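Long-range contacts in putative NADH-flavin reductase (Lactobacillus casei ATCC 334, PDB 3H2S), which binds NADPH in a Rossmann-type domain and probably acts as an NAD(P)-dependent oxidoreductase: residues Phe102-Ala107 with Gly155-Glu160; Ala161-Pro166 with His186-Asn191; Thr168-Gly173 with Ile210-Ala215. One frame throughout, in Å; residues are numbered along the deposited sequence.

The three contacts cluster toward the end of the Rossmann-type sheet where strand 170-173 is outermost, their centres about 10 to 12 Å apart. Interaction 1 joins the parallel strands 99-103 and 153-158; interaction 3 adds the antiparallel pair 209-214 and 170-173, with 209-214 lying directly beside 153-158. Along the chain, interaction 1 closes before the other two open, whereas the segments of interactions 2 and 3 alternate. Interaction 2 clamps the loop that follows strand 153-158 onto the start of helix 189-201. Asn191, bonded to Thr168 and Asp214, ties interaction 2 to interaction 3. Interactions 1 and 2 both touch NADPH, at its nicotinamide and the attached ribose, while interaction 3 adds the edge of the sheet.

Interaction 1 of 3, residues Phe102-Ala107 with Gly155-Glu160; sequences FILGSA and GISPSE. With NDP (NADPH dihydro-nicotinamide-adenine-dinucleotide phosphate), chain C.
Ser157 points its hydroxyl across at the backbone of Gly105, donating from OG to Gly105 O at 2.9 Å from above the carbonyl plane. Its OG stands anti to its own carbonyl carbon (chi1 -75°), and the same atom lies against Leu104 CB. Leu104 rests its CD1 branch on the CA of Gly155, 3.9 Å from Leu104 CD1. Pro158 meets the loop that follows strand 99-103 through CD and also reaches the cofactor: CD is 3.0 Å from Leu104 O, a buried carbonyl with no hydrogen-bonding partner in the model, and Pro158 CG approaches NADPH C2N at 3.7 Å. Ile103, on the same sheet face as Ile156, lays CG2 beside the nicotinamide ribose, 3.5 Å from NADPH O4D. Two nearly straight backbone bonds fix the parallel register, Ile156 N to Phe102 O and Leu104 N to Ile156 O. Farther on, the segments are also linked by a weak bond from Ser106 OG to Pro158 O. Ser106 N donates to the carboxamide oxygen, NADPH O7N, at 2.7 Å, while Glu160 O lies 2.9 Å from the amide nitrogen, NADPH N7N. The carboxamide is therefore bracketed by both segments, an arrangement characteristic of the nicotinamide pocket at the C-terminal ends of parallel strands in a Rossmann fold.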
loop_
_atom_site.group_PDB
_atom_site.type_symbol
_atom_site.label_atom_id
_atom_site.label_comp_id
_atom_site.label_asym_id
_atom_site.label_seq_id
_atom_site.Cartn_x
_atom_site.Cartn_y
_atom_site.Cartn_z
ATOM N N PHE A 102 -10.987 9.306 -2.232
ATOM C CA PHE A 102 -9.602 9.726 -2.478
ATOM C C PHE A 102 -9.578 10.678 -3.659
ATOM O O PHE A 102 -10.191 10.394 -4.700
ATOM C CB PHE A 102 -8.719 8.511 -2.800
ATOM C CG PHE A 102 -8.599 7.541 -1.676
ATOM C CD1 PHE A 102 -7.525 7.607 -0.810
ATOM C CD2 PHE A 102 -9.581 6.575 -1.462
ATOM C CE1 PHE A 102 -7.417 6.728 0.267
ATOM C CE2 PHE A 102 -9.513 5.721 -0.358
ATOM C CZ PHE A 102 -8.423 5.793 0.503
ATOM N N ILE A 103 -8.978 11.851 -3.451
ATOM C CA ILE A 103 -8.722 12.760 -4.548
ATOM C C ILE A 103 -7.435 12.309 -5.238
ATOM O O ILE A 103 -6.368 12.237 -4.618
ATOM C CB ILE A 103 -8.553 14.221 -4.110
ATOM C CG1 ILE A 103 -9.801 14.729 -3.347
ATOM C CG2 ILE A 103 -8.283 15.085 -5.326
ATOM C CD1 ILE A 103 -9.685 16.182 -2.898
ATOM N N LEU A 104 -7.535 12.053 -6.533
ATOM C CA LEU A 104 -6.415 11.516 -7.294
ATOM C C LEU A 104 -5.838 12.606 -8.193
ATOM O O LEU A 104 -6.041 13.798 -7.948
ATOM C CB LEU A 104 -6.878 10.296 -8.104
ATOM C CG LEU A 104 -7.383 9.126 -7.244
ATOM C CD1 LEU A 104 -8.019 8.047 -8.115
ATOM C CD2 LEU A 104 -6.273 8.543 -6.370
ATOM N N GLY A 105 -5.018 12.209 -9.156
ATOM C CA GLY A 105 -4.384 13.163 -10.046
ATOM C C GLY A 105 -4.975 13.098 -11.438
ATOM O O GLY A 105 -5.659 12.134 -11.796
ATOM N N SER A 106 -4.627 14.093 -12.245
ATOM C CA SER A 106 -5.060 14.164 -13.628
ATOM C C SER A 106 -4.248 13.210 -14.512
ATOM O O SER A 106 -4.706 12.769 -15.558
ATOM C CB SER A 106 -4.907 15.614 -14.110
ATOM O OG SER A 106 -5.992 15.979 -14.938
ATOM N N ALA A 107 -3.039 12.871 -14.082
ATOM C CA ALA A 107 -2.111 12.112 -14.928
ATOM C C ALA A 107 -2.500 10.642 -15.113
ATOM O O ALA A 107 -1.984 9.960 -15.997
ATOM C CB ALA A 107 -0.688 12.230 -14.391
ATOM N N GLY A 155 -12.635 6.897 -6.015
ATOM C CA GLY A 155 -11.610 7.792 -6.543
ATOM C C GLY A 155 -12.203 8.918 -7.372
ATOM O O GLY A 155 -13.131 8.705 -8.166
ATOM N N ILE A 156 -11.733 10.140 -7.125
ATOM C CA ILE A 156 -12.125 11.278 -7.936
ATOM C C ILE A 156 -10.894 12.063 -8.384
ATOM O O ILE A 156 -10.116 12.579 -7.559
ATOM C CB ILE A 156 -13.071 12.242 -7.183
ATOM C CG1 ILE A 156 -14.279 11.493 -6.624
ATOM C CG2 ILE A 156 -13.515 13.370 -8.111
ATOM C CD1 ILE A 156 -15.220 12.374 -5.806
ATOM N N SER A 157 -10.721 12.148 -9.700
ATOM C CA SER A 157 -9.621 12.915 -10.270
ATOM C C SER A 157 -10.146 14.291 -10.632
ATOM O O SER A 157 -11.250 14.408 -11.194
ATOM C CB SER A 157 -9.071 12.228 -11.525
ATOM O OG SER A 157 -8.284 11.103 -11.191
ATOM N N PRO A 158 -9.324 15.329 -10.394
ATOM C CA PRO A 158 -9.597 16.652 -10.902
ATOM C C PRO A 158 -9.379 16.697 -12.410
ATOM O O PRO A 158 -8.687 15.851 -12.961
ATOM C CB PRO A 158 -8.563 17.545 -10.185
ATOM C CG PRO A 158 -7.848 16.651 -9.184
ATOM C CD PRO A 158 -8.033 15.255 -9.673
ATOM N N SER A 159 -9.869 17.748 -13.044
ATOM C CA SER A 159 -9.393 18.143 -14.362
ATOM C C SER A 159 -7.956 18.644 -14.246
ATOM O O SER A 159 -7.445 18.835 -13.142
ATOM C CB SER A 159 -10.276 19.259 -14.906
ATOM O OG SER A 159 -11.628 18.839 -14.937
ATOM N N GLU A 160 -7.378 19.020 -15.376
ATOM C CA GLU A 160 -5.981 19.428 -15.432
ATOM C C GLU A 160 -5.687 20.595 -14.485
ATOM O O GLU A 160 -4.607 20.664 -13.879
ATOM C CB GLU A 160 -5.622 19.805 -16.867
ATOM C CG GLU A 160 -4.567 20.887 -16.998
ATOM C CD GLU A 160 -3.668 20.673 -18.198
ATOM O OE1 GLU A 160 -3.750 19.585 -18.813
ATOM O OE2 GLU A 160 -2.863 21.580 -18.510
HETATM P PA NDP C . -2.870 21.393 -0.318
HETATM O O1A NDP C . -1.406 21.596 -0.803
HETATM O O2A NDP C . -3.734 22.596 -0.157
HETATM O O5B NDP C . -2.439 20.713 1.173
HETATM C C5B NDP C . -3.156 19.463 1.337
HETATM C C4B NDP C . -3.121 19.014 2.850
HETATM O O4B NDP C . -1.993 18.182 3.035
HETATM C C3B NDP C . -2.912 20.211 3.838
HETATM O O3B NDP C . -3.950 20.129 4.763
HETATM C C2B NDP C . -1.515 19.861 4.498
HETATM O O2B NDP C . -1.324 20.261 5.809
HETATM C C1B NDP C . -1.570 18.308 4.360
HETATM N N9A NDP C . -0.216 17.733 4.432
HETATM C C8A NDP C . 0.792 17.939 3.454
HETATM N N7A NDP C . 1.924 17.287 3.728
HETATM C C5A NDP C . 1.641 16.593 4.924
HETATM C C6A NDP C . 2.450 15.719 5.670
HETATM N N6A NDP C . 3.729 15.497 5.255
HETATM N N1A NDP C . 2.038 15.370 6.942
HETATM C C2A NDP C . 0.735 15.635 7.256
HETATM N N3A NDP C . -0.211 16.299 6.525
HETATM C C4A NDP C . 0.315 16.845 5.376
HETATM O O3 NDP C . -3.389 20.525 -1.529
HETATM P PN NDP C . -4.583 20.531 -2.628
HETATM O O1N NDP C . -5.911 20.804 -1.896
HETATM O O2N NDP C . -4.187 21.628 -3.569
HETATM O O5D NDP C . -4.736 19.071 -3.343
HETATM C C5D NDP C . -5.622 18.066 -2.843
HETATM C C4D NDP C . -5.527 16.860 -3.795
HETATM O O4D NDP C . -5.714 17.386 -5.098
HETATM C C3D NDP C . -4.200 16.046 -3.804
HETATM O O3D NDP C . -4.462 14.711 -4.041
HETATM C C2D NDP C . -3.436 16.749 -4.985
HETATM O O2D NDP C . -2.530 15.870 -5.603
HETATM C C1D NDP C . -4.666 16.966 -5.937
HETATM N N1N NDP C . -4.334 17.871 -7.035
HETATM C C2N NDP C . -4.314 17.283 -8.369
HETATM C C3N NDP C . -3.734 18.187 -9.458
HETATM C C7N NDP C . -4.222 17.731 -10.822
HETATM O O7N NDP C . -4.280 16.537 -11.078
HETATM N N7N NDP C . -4.433 18.684 -11.808
HETATM C C4N NDP C . -3.770 19.689 -9.267
HETATM C C5N NDP C . -3.501 20.145 -7.855
HETATM C C6N NDP C . -3.874 19.216 -6.722
HETATM P P2B NDP C . -0.951 21.811 6.153
HETATM O O1X NDP C . -2.215 22.706 5.888
HETATM O O2X NDP C . -0.772 21.877 7.715
HETATM O O3X NDP C . 0.229 22.297 5.383
#

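Interaction 2 of 3, residues Ala161-Pro166 with His186-Asn191; sequences AFPSGP and HITTGN. With NDP (NADPH dihydro-nicotinamide-adenine-dinucleotide phosphate), chain C.
His186 lies beside Ala161, their CB atoms 3.7 Å apart, in a single backbone bridge; its imidazole leads away to Asp214 and Asp182. Ile187 N then donates to Ala161 O. The Ile187 side chain runs alongside Phe162, pointing the same way, with CG2 3.7 Å from Phe162 CD1. Ile187 O meets that ring in its plane, at the edge, 3.2 Å from Phe162 CD1. Although Phe162 CB points away from this segment, CG, anti to the backbone N (chi1 -165°), leads back toward Ile187. The ring's CE2 lies 3.5 Å from NADPH O4D, also at the edge. Thr188 follows with OG1 doing two jobs: it donates to Pro166 O from above the carbonyl plane and accepts from Asn191 N at 3.1 Å, capping the helix. Thr189 N reaches Pro163 O, while Thr189 OG1 accepts from Gly165 N and also bonds a water that donates to Gly165 O. Gly190 N also donates to Gly165 O at 2.9 Å, and Gly190 CA lies against Pro166 C. Asn191 accepts from Thr168 N through OD1 and bonds Asp214 through ND2. The loop that places Phe162 in the NADPH pocket of this Rossmann-type domain is thus tied to the threonine-capped N-terminus of helix 189-201.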
loop_
_atom_site.group_PDB
_atom_site.type_symbol
_atom_site.label_atom_id
_atom_site.label_comp_id
_atom_site.label_asym_id
_atom_site.label_seq_id
_atom_site.Cartn_x
_atom_site.Cartn_y
_atom_site.Cartn_z
ATOM N N ALA A 161 -6.646 21.508 -14.351
ATOM C CA ALA A 161 -6.461 22.672 -13.484
ATOM C C ALA A 161 -7.369 22.593 -12.265
ATOM O O ALA A 161 -8.568 22.374 -12.397
ATOM C CB ALA A 161 -6.703 23.975 -14.259
ATOM N N PHE A 162 -6.799 22.824 -11.082
ATOM C CA PHE A 162 -7.551 22.701 -9.826
ATOM C C PHE A 162 -7.481 24.009 -8.997
ATOM O O PHE A 162 -7.000 24.020 -7.856
ATOM C CB PHE A 162 -6.994 21.507 -9.031
ATOM C CG PHE A 162 -7.871 21.047 -7.900
ATOM C CD1 PHE A 162 -9.177 21.497 -7.769
ATOM C CD2 PHE A 162 -7.378 20.138 -6.965
ATOM C CE1 PHE A 162 -9.985 21.030 -6.740
ATOM C CE2 PHE A 162 -8.165 19.677 -5.931
ATOM C CZ PHE A 162 -9.471 20.140 -5.805
ATOM N N PRO A 163 -7.986 25.115 -9.563
ATOM C CA PRO A 163 -7.905 26.421 -8.912
ATOM C C PRO A 163 -8.826 26.529 -7.691
ATOM O O PRO A 163 -9.842 25.831 -7.598
ATOM C CB PRO A 163 -8.392 27.380 -10.012
ATOM C CG PRO A 163 -9.281 26.536 -10.864
ATOM C CD PRO A 163 -8.616 25.203 -10.896
ATOM N N SER A 164 -8.496 27.436 -6.781
ATOM C CA SER A 164 -9.396 27.754 -5.679
ATOM C C SER A 164 -10.582 28.532 -6.215
ATOM O O SER A 164 -10.441 29.308 -7.154
ATOM C CB SER A 164 -8.667 28.590 -4.626
ATOM O OG SER A 164 -9.595 29.214 -3.758
ATOM N N GLY A 165 -11.779 28.209 -5.737
ATOM C CA GLY A 165 -12.956 28.967 -6.145
ATOM C C GLY A 165 -14.237 28.422 -5.545
ATOM O O GLY A 165 -14.278 27.272 -5.132
ATOM N N PRO A 166 -15.290 29.253 -5.487
ATOM C CA PRO A 166 -16.577 28.789 -4.976
ATOM C C PRO A 166 -17.233 27.752 -5.897
ATOM O O PRO A 166 -16.872 27.625 -7.076
ATOM C CB PRO A 166 -17.421 30.070 -4.934
ATOM C CG PRO A 166 -16.840 30.925 -5.990
ATOM C CD PRO A 166 -15.342 30.665 -5.908
ATOM N N HIS A 186 -10.759 22.395 -16.160
ATOM C CA HIS A 186 -10.576 22.921 -14.811
ATOM C C HIS A 186 -11.735 22.568 -13.894
ATOM O O HIS A 186 -12.862 22.347 -14.349
ATOM C CB HIS A 186 -10.357 24.442 -14.833
ATOM C CG HIS A 186 -11.366 25.189 -15.653
ATOM N ND1 HIS A 186 -12.633 25.469 -15.195
ATOM C CD2 HIS A 186 -11.325 25.629 -16.934
ATOM C CE1 HIS A 186 -13.297 26.135 -16.122
ATOM N NE2 HIS A 186 -12.532 26.229 -17.195
ATOM N N ILE A 187 -11.423 22.458 -12.605
ATOM C CA ILE A 187 -12.419 22.270 -11.565
ATOM C C ILE A 187 -11.996 23.091 -10.349
ATOM O O ILE A 187 -10.826 23.085 -9.980
ATOM C CB ILE A 187 -12.536 20.775 -11.166
ATOM C CG1 ILE A 187 -13.576 20.591 -10.051
ATOM C CG2 ILE A 187 -11.192 20.251 -10.667
ATOM C CD1 ILE A 187 -14.978 20.357 -10.542
ATOM N N THR A 188 -12.925 23.866 -9.792
ATOM C CA THR A 188 -12.647 24.622 -8.577
ATOM C C THR A 188 -12.664 23.738 -7.335
ATOM O O THR A 188 -13.305 22.678 -7.311
ATOM C CB THR A 188 -13.626 25.808 -8.385
ATOM O OG1 THR A 188 -14.968 25.306 -8.198
ATOM C CG2 THR A 188 -13.593 26.726 -9.611
ATOM N N THR A 189 -11.983 24.196 -6.288
ATOM C CA THR A 189 -12.065 23.531 -4.996
ATOM C C THR A 189 -13.517 23.419 -4.516
ATOM O O THR A 189 -13.903 22.413 -3.930
ATOM C CB THR A 189 -11.197 24.248 -3.931
ATOM O OG1 THR A 189 -11.516 25.636 -3.917
ATOM C CG2 THR A 189 -9.722 24.101 -4.259
ATOM N N GLY A 190 -14.329 24.442 -4.784
ATOM C CA GLY A 190 -15.740 24.405 -4.397
ATOM C C GLY A 190 -16.518 23.310 -5.107
ATOM O O GLY A 190 -17.278 22.567 -4.482
ATOM N N ASN A 191 -16.283 23.165 -6.405
ATOM C CA ASN A 191 -16.991 22.160 -7.208
ATOM C C ASN A 191 -16.533 20.724 -6.960
ATOM O O ASN A 191 -17.363 19.805 -6.850
ATOM C CB ASN A 191 -16.895 22.506 -8.699
ATOM C CG ASN A 191 -17.955 23.486 -9.121
ATOM O OD1 ASN A 191 -19.035 23.520 -8.530
ATOM N ND2 ASN A 191 -17.610 24.385 -10.045
HETATM P PA NDP C . -2.870 21.393 -0.318
HETATM O O1A NDP C . -1.406 21.596 -0.803
HETATM O O2A NDP C . -3.734 22.596 -0.157
HETATM O O5B NDP C . -2.439 20.713 1.173
HETATM C C5B NDP C . -3.156 19.463 1.337
HETATM C C4B NDP C . -3.121 19.014 2.850
HETATM O O4B NDP C . -1.993 18.182 3.035
HETATM C C3B NDP C . -2.912 20.211 3.838
HETATM O O3B NDP C . -3.950 20.129 4.763
HETATM C C2B NDP C . -1.515 19.861 4.498
HETATM O O2B NDP C . -1.324 20.261 5.809
HETATM C C1B NDP C . -1.570 18.308 4.360
HETATM N N9A NDP C . -0.216 17.733 4.432
HETATM C C8A NDP C . 0.792 17.939 3.454
HETATM N N7A NDP C . 1.924 17.287 3.728
HETATM C C5A NDP C . 1.641 16.593 4.924
HETATM C C6A NDP C . 2.450 15.719 5.670
HETATM N N6A NDP C . 3.729 15.497 5.255
HETATM N N1A NDP C . 2.038 15.370 6.942
HETATM C C2A NDP C . 0.735 15.635 7.256
HETATM N N3A NDP C . -0.211 16.299 6.525
HETATM C C4A NDP C . 0.315 16.845 5.376
HETATM O O3 NDP C . -3.389 20.525 -1.529
HETATM P PN NDP C . -4.583 20.531 -2.628
HETATM O O1N NDP C . -5.911 20.804 -1.896
HETATM O O2N NDP C . -4.187 21.628 -3.569
HETATM O O5D NDP C . -4.736 19.071 -3.343
HETATM C C5D NDP C . -5.622 18.066 -2.843
HETATM C C4D NDP C . -5.527 16.860 -3.795
HETATM O O4D NDP C . -5.714 17.386 -5.098
HETATM C C3D NDP C . -4.200 16.046 -3.804
HETATM O O3D NDP C . -4.462 14.711 -4.041
HETATM C C2D NDP C . -3.436 16.749 -4.985
HETATM O O2D NDP C . -2.530 15.870 -5.603
HETATM C C1D NDP C . -4.666 16.966 -5.937
HETATM N N1N NDP C . -4.334 17.871 -7.035
HETATM C C2N NDP C . -4.314 17.283 -8.369
HETATM C C3N NDP C . -3.734 18.187 -9.458
HETATM C C7N NDP C . -4.222 17.731 -10.822
HETATM O O7N NDP C . -4.280 16.537 -11.078
HETATM N N7N NDP C . -4.433 18.684 -11.808
HETATM C C4N NDP C . -3.770 19.689 -9.267
HETATM C C5N NDP C . -3.501 20.145 -7.855
HETATM C C6N NDP C . -3.874 19.216 -6.722
HETATM P P2B NDP C . -0.951 21.811 6.153
HETATM O O1X NDP C . -2.215 22.706 5.888
HETATM O O2X NDP C . -0.772 21.877 7.715
HETATM O O3X NDP C . 0.229 22.297 5.383
HETATM O O HOH W 1 -13.182 26.901 -2.046
#

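Interaction 3 of 3, residues Thr168-Gly173 with Ile210-Ala215; sequences TSYVAG and IVVRDA
Tyr170 and Val212 cross obliquely, with Tyr170 CD1 3.8 Å from Val212 CG1, in the tightly packed part of this strand pair, where Val211 and Val212 are buried. Val212 CG1 also meets Ala172 CB at 4.0 Å. The Tyr170 ring packs on helix 189-201 and its OH bonds Asp198. On the opposite face Val211 CG1 comes within 3.6 Å of Gly173 C. Gly173 and Val211 form a hydrogen-bonded pair, though an uneven one: Gly173 N to Val211 O is 2.8 Å, but Val211 N to Gly173 O stretches to 3.2 Å, with the donor well above the carbonyl plane. Val171 and Arg213 exchange two backbone bonds as the next such pair. On the same face as Val211, Val171 CG2 lies over one face of the Arg213 guanidinium, 3.9 Å above its plane and offset toward the rim. Arg213 NH1 bonds Asp214 O, which helps fix the group's rotation.

The solvent end is looser. Ala215 N still reaches Ser169 O, and the CB atoms of Ser169 and Ala215 pack at 3.7 Å, but beyond that a water bridges Thr168 OG1 and Ala215 O. Strand 170-173 is thus an antiparallel edge strand, joined to strand 209-214 as a border on the otherwise parallel Rossmann-type sheet.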
loop_
_atom_site.group_PDB
_atom_site.type_symbol
_atom_site.label_atom_id
_atom_site.label_comp_id
_atom_site.label_asym_id
_atom_site.label_seq_id
_atom_site.Cartn_x
_atom_site.Cartn_y
_atom_site.Cartn_z
ATOM N N THR A 168 -20.106 26.031 -8.210
ATOM C CA THR A 168 -21.171 26.446 -9.119
ATOM C C THR A 168 -21.990 25.228 -9.527
ATOM O O THR A 168 -23.023 24.951 -8.927
ATOM C CB THR A 168 -20.603 27.119 -10.385
ATOM O OG1 THR A 168 -19.615 26.260 -10.978
ATOM C CG2 THR A 168 -19.966 28.448 -10.037
ATOM N N SER A 169 -21.473 24.462 -10.488
ATOM C CA SER A 169 -21.960 23.110 -10.792
ATOM C C SER A 169 -20.787 22.353 -11.397
ATOM O O SER A 169 -19.861 22.973 -11.930
ATOM C CB SER A 169 -23.104 23.139 -11.827
ATOM O OG SER A 169 -24.286 23.681 -11.284
ATOM N N TYR A 170 -20.870 21.024 -11.408
ATOM C CA TYR A 170 -19.844 20.221 -12.066
ATOM C C TYR A 170 -20.415 19.228 -13.074
ATOM O O TYR A 170 -21.625 18.922 -13.073
ATOM C CB TYR A 170 -18.931 19.522 -11.046
ATOM C CG TYR A 170 -19.608 18.405 -10.292
ATOM C CD1 TYR A 170 -19.743 17.133 -10.856
ATOM C CD2 TYR A 170 -20.206 18.642 -9.063
ATOM C CE1 TYR A 170 -20.433 16.130 -10.196
ATOM C CE2 TYR A 170 -20.943 17.660 -8.424
ATOM C CZ TYR A 170 -21.048 16.407 -8.989
ATOM O OH TYR A 170 -21.712 15.406 -8.314
ATOM N N VAL A 171 -19.565 18.834 -14.014
ATOM C CA VAL A 171 -19.869 17.745 -14.945
ATOM C C VAL A 171 -18.934 16.569 -14.667
ATOM O O VAL A 171 -17.755 16.763 -14.387
ATOM C CB VAL A 171 -19.680 18.194 -16.401
ATOM C CG1 VAL A 171 -19.903 17.007 -17.355
ATOM C CG2 VAL A 171 -20.642 19.335 -16.736
ATOM N N ALA A 172 -19.459 15.352 -14.700
ATOM C CA ALA A 172 -18.645 14.188 -14.346
ATOM C C ALA A 172 -18.405 13.248 -15.526
ATOM O O ALA A 172 -19.238 13.130 -16.422
ATOM C CB ALA A 172 -19.251 13.438 -13.170
ATOM N N GLY A 173 -17.248 12.595 -15.525
ATOM C CA GLY A 173 -16.964 11.524 -16.469
ATOM C C GLY A 173 -16.284 10.375 -15.751
ATOM O O GLY A 173 -16.416 10.227 -14.531
ATOM N N ILE A 210 -14.072 8.460 -10.926
ATOM C CA ILE A 210 -14.649 9.456 -11.813
ATOM C C ILE A 210 -13.750 10.692 -11.938
ATOM O O ILE A 210 -12.800 10.852 -11.181
ATOM C CB ILE A 210 -16.062 9.854 -11.369
ATOM C CG1 ILE A 210 -16.052 10.378 -9.926
ATOM C CG2 ILE A 210 -17.027 8.650 -11.530
ATOM C CD1 ILE A 210 -17.358 11.085 -9.508
ATOM N N VAL A 211 -14.000 11.508 -12.958
ATOM C CA VAL A 211 -13.277 12.772 -13.119
ATOM C C VAL A 211 -14.340 13.858 -13.155
ATOM O O VAL A 211 -15.427 13.638 -13.685
ATOM C CB VAL A 211 -12.480 12.809 -14.437
ATOM C CG1 VAL A 211 -13.367 12.431 -15.634
ATOM C CG2 VAL A 211 -11.835 14.173 -14.654
ATOM N N VAL A 212 -14.009 15.041 -12.652
ATOM C CA VAL A 212 -14.984 16.135 -12.647
ATOM C C VAL A 212 -14.405 17.430 -13.199
ATOM O O VAL A 212 -13.227 17.717 -13.003
ATOM C CB VAL A 212 -15.578 16.364 -11.238
ATOM C CG1 VAL A 212 -16.470 15.199 -10.862
ATOM C CG2 VAL A 212 -14.477 16.529 -10.204
ATOM N N ARG A 213 -15.232 18.198 -13.909
ATOM C CA ARG A 213 -14.846 19.541 -14.327
ATOM C C ARG A 213 -15.943 20.539 -13.959
ATOM O O ARG A 213 -17.093 20.151 -13.707
ATOM C CB ARG A 213 -14.583 19.584 -15.836
ATOM C CG ARG A 213 -15.849 19.446 -16.694
ATOM C CD ARG A 213 -15.549 19.802 -18.144
ATOM N NE ARG A 213 -16.647 19.470 -19.050
ATOM C CZ ARG A 213 -17.651 20.293 -19.358
ATOM N NH1 ARG A 213 -17.791 21.455 -18.730
ATOM N NH2 ARG A 213 -18.567 19.916 -20.244
ATOM N N ASP A 214 -15.596 21.825 -13.986
ATOM C CA ASP A 214 -16.582 22.879 -13.806
ATOM C C ASP A 214 -17.591 22.806 -14.945
ATOM O O ASP A 214 -17.210 22.645 -16.107
ATOM C CB ASP A 214 -15.919 24.258 -13.823
ATOM C CG ASP A 214 -15.018 24.495 -12.630
ATOM O OD1 ASP A 214 -15.289 23.923 -11.543
ATOM O OD2 ASP A 214 -14.072 25.309 -12.766
ATOM N N ALA A 215 -18.855 23.059 -14.624
ATOM C CA ALA A 215 -19.906 23.140 -15.650
ATOM C C ALA A 215 -19.849 24.482 -16.360
ATOM O O ALA A 215 -19.126 25.388 -15.937
ATOM C CB ALA A 215 -21.277 22.932 -15.032
HETATM O O HOH W 2 -19.013 27.072 -13.595
#